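Isochorismatase family protein (PDB 2A67) probably acts as a hydrolase of the isochorismatase family, related to nicotinamidases. Local coordinates at the interface of chains A and B. Residues are numbered along the deposited sequence; one frame, centred on the assembly and turned at random. Chains: chain A/B, isochorismatase family protein.

The interface of chains A and B. Residues chain A 83-84, 112-113, 116-117, 120; chain B 116, 120, 160-161.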
loop_
_atom_site.group_PDB
_atom_site.type_symbol
_atom_site.label_atom_id
_atom_site.label_comp_id
_atom_site.label_asym_id
_atom_site.label_seq_id
_atom_site.Cartn_x
_atom_site.Cartn_y
_atom_site.Cartn_z
ATOM N N HIS A 83 -12.716 4.257 -3.531
ATOM C CA HIS A 83 -11.749 3.139 -3.502
ATOM C C HIS A 83 -10.971 3.204 -2.187
ATOM O O HIS A 83 -11.024 4.259 -1.531
ATOM C CB HIS A 83 -10.777 3.190 -4.705
ATOM C CG HIS A 83 -9.736 2.095 -4.682
ATOM N ND1 HIS A 83 -9.921 0.863 -5.303
ATOM C CD2 HIS A 83 -8.522 2.029 -4.071
ATOM C CE1 HIS A 83 -8.865 0.098 -5.075
ATOM N NE2 HIS A 83 -8.002 0.787 -4.344
ATOM N N ALA A 84 -10.295 2.110 -1.781
ATOM C CA ALA A 84 -9.430 2.157 -0.531
ATOM C C ALA A 84 -8.465 3.347 -0.562
ATOM O O ALA A 84 -8.207 4.043 0.469
ATOM C CB ALA A 84 -8.659 0.855 -0.404
ATOM N N GLU A 112 -5.966 -2.125 7.352
ATOM C CA GLU A 112 -5.252 -2.808 6.289
ATOM C C GLU A 112 -5.759 -2.410 4.880
ATOM O O GLU A 112 -5.160 -2.770 3.864
ATOM C CB GLU A 112 -5.347 -4.335 6.463
ATOM C CG GLU A 112 -6.718 -4.968 6.123
ATOM C CD GLU A 112 -7.631 -5.065 7.334
ATOM O OE1 GLU A 112 -7.840 -4.048 8.043
ATOM O OE2 GLU A 112 -8.115 -6.174 7.584
ATOM N N PHE A 113 -6.901 -1.724 4.830
ATOM C CA PHE A 113 -7.498 -1.333 3.544
ATOM C C PHE A 113 -7.224 0.152 3.308
ATOM O O PHE A 113 -6.181 0.482 2.776
ATOM C CB PHE A 113 -8.986 -1.676 3.553
ATOM C CG PHE A 113 -9.246 -3.173 3.648
ATOM C CD1 PHE A 113 -8.762 -4.041 2.647
ATOM C CD2 PHE A 113 -9.921 -3.695 4.697
ATOM C CE1 PHE A 113 -8.983 -5.428 2.702
ATOM C CE2 PHE A 113 -10.173 -5.072 4.760
ATOM C CZ PHE A 113 -9.699 -5.943 3.754
ATOM N N ASP A 116 -3.930 1.808 5.295
ATOM C CA ASP A 116 -2.672 1.355 4.694
ATOM C C ASP A 116 -2.489 1.952 3.276
ATOM O O ASP A 116 -1.458 2.526 2.932
ATOM C CB ASP A 116 -2.639 -0.172 4.644
ATOM C CG ASP A 116 -1.317 -0.723 4.133
ATOM O OD1 ASP A 116 -1.003 -0.623 2.892
ATOM O OD2 ASP A 116 -0.598 -1.292 4.988
ATOM N N THR A 117 -3.516 1.837 2.444
ATOM C CA THR A 117 -3.366 2.318 1.048
ATOM C C THR A 117 -3.042 3.808 0.988
ATOM O O THR A 117 -2.197 4.220 0.225
ATOM C CB THR A 117 -4.664 2.033 0.256
ATOM O OG1 THR A 117 -5.023 0.672 0.533
ATOM C CG2 THR A 117 -4.433 2.245 -1.271
ATOM N N ARG A 120 0.528 4.552 2.032
ATOM C CA ARG A 120 1.579 4.197 1.057
ATOM C C ARG A 120 1.525 5.119 -0.133
ATOM O O ARG A 120 2.587 5.462 -0.713
ATOM C CB ARG A 120 1.496 2.704 0.593
ATOM C CG ARG A 120 1.492 1.676 1.771
ATOM C CD ARG A 120 1.887 0.274 1.335
ATOM N NE ARG A 120 1.571 -0.750 2.329
ATOM C CZ ARG A 120 2.319 -1.813 2.650
ATOM N NH1 ARG A 120 3.497 -2.074 2.090
ATOM N NH2 ARG A 120 1.854 -2.650 3.564
ATOM N N ASP B 116 3.597 -5.274 -1.961
ATOM C CA ASP B 116 2.377 -4.603 -1.570
ATOM C C ASP B 116 2.379 -3.138 -1.942
ATOM O O ASP B 116 1.419 -2.618 -2.536
ATOM C CB ASP B 116 2.107 -4.817 -0.072
ATOM C CG ASP B 116 0.821 -4.228 0.378
ATOM O OD1 ASP B 116 0.730 -2.993 0.346
ATOM O OD2 ASP B 116 -0.132 -4.959 0.775
ATOM N N ARG B 120 -0.267 -1.201 -4.721
ATOM C CA ARG B 120 -1.110 -0.056 -4.290
ATOM C C ARG B 120 -0.745 1.200 -5.037
ATOM O O ARG B 120 -1.637 1.914 -5.502
ATOM C CB ARG B 120 -1.033 0.175 -2.771
ATOM C CG ARG B 120 -1.436 -1.102 -2.012
ATOM C CD ARG B 120 -1.972 -0.811 -0.641
ATOM N NE ARG B 120 -1.774 -1.997 0.227
ATOM C CZ ARG B 120 -2.614 -2.392 1.184
ATOM N NH1 ARG B 120 -3.755 -1.723 1.438
ATOM N NH2 ARG B 120 -2.310 -3.470 1.911
ATOM N N ARG B 160 -9.492 -5.719 -5.417
ATOM C CA ARG B 160 -9.429 -4.281 -5.196
ATOM C C ARG B 160 -8.268 -3.570 -5.848
ATOM O O ARG B 160 -8.425 -2.423 -6.312
ATOM C CB ARG B 160 -9.644 -3.942 -3.737
ATOM C CG ARG B 160 -8.570 -4.291 -2.898
ATOM C CD ARG B 160 -8.583 -3.433 -1.649
ATOM N NE ARG B 160 -9.821 -3.522 -0.877
ATOM C CZ ARG B 160 -10.412 -4.611 -0.401
ATOM N NH1 ARG B 160 -9.950 -5.854 -0.611
ATOM N NH2 ARG B 160 -11.513 -4.429 0.314
ATOM N N PHE B 161 -7.135 -4.243 -5.994
ATOM C CA PHE B 161 -6.024 -3.611 -6.682
ATOM C C PHE B 161 -5.645 -4.311 -7.982
ATOM O O PHE B 161 -4.997 -3.692 -8.846
ATOM C CB PHE B 161 -4.732 -3.549 -5.811
ATOM C CG PHE B 161 -4.898 -2.737 -4.532
ATOM C CD1 PHE B 161 -4.982 -1.358 -4.568
ATOM C CD2 PHE B 161 -4.941 -3.365 -3.306
ATOM C CE1 PHE B 161 -5.168 -0.619 -3.378
ATOM C CE2 PHE B 161 -5.118 -2.635 -2.111
ATOM C CZ PHE B 161 -5.262 -1.266 -2.159
#
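B:Arg120 and A:Asp116 meet with the carboxylate oxygen OD1 of A:Asp116 above the centre of the B:Arg120 guanidinium, 2.9 Å from CZ. The two-fold repeats this where OD1 of B:Asp116 sits over A:Arg120. Each pair is a salt bridge by proximity, NE to OD1, but the N-H does not point at the oxygen above it. That N-H is spent within its own chain: B:Arg120, extended from CG to NE, grips B:Asp116 side-on, NE donating to OD1 at 2.7 Å and NH2 to the syn lone pair of OD2, and A:Arg120 holds A:Asp116 likewise. Each carboxylate serves its own arginine at the edge and the partner's at the face. The four alternating charges probably offset the closeness of the two arginines, whose NE atoms lie 4.1 Å apart.

Hydrogen bonds from NH1 of B:Arg120 cross the interface nearly in the guanidinium plane, to the backbone O of A:Glu112 at 3.0 Å (165° at H) and to OG1 of A:Thr117 at 2.9 Å. OG1 itself donates to the backbone O of A:Phe113, which turns it to accept from NH1. With the bidentate aspartate, they fix the guanidinium's rotation.

Around this core, aromatic groups pack. The guanidinium of B:Arg160, on a chain bent at chi3 (58°), passes the CD1-CE1 edge of A:Phe113 at 28° to the ring and sets NH2 over its face, toward the rim, 4.0 Å from the centroid (cation-pi). A:His83 points its edge at the face of B:Phe161 near the rim, NE2 3.3 Å from CE1. A:Thr117 and B:Phe161 meet tip to tip, CG2 3.6 Å from CE1. Helices 111-125 of both chains are thus joined by a charged, symmetric core with aromatic flanks, which probably helps hold together the two copies of the deposited assembly, perhaps also the biological pair.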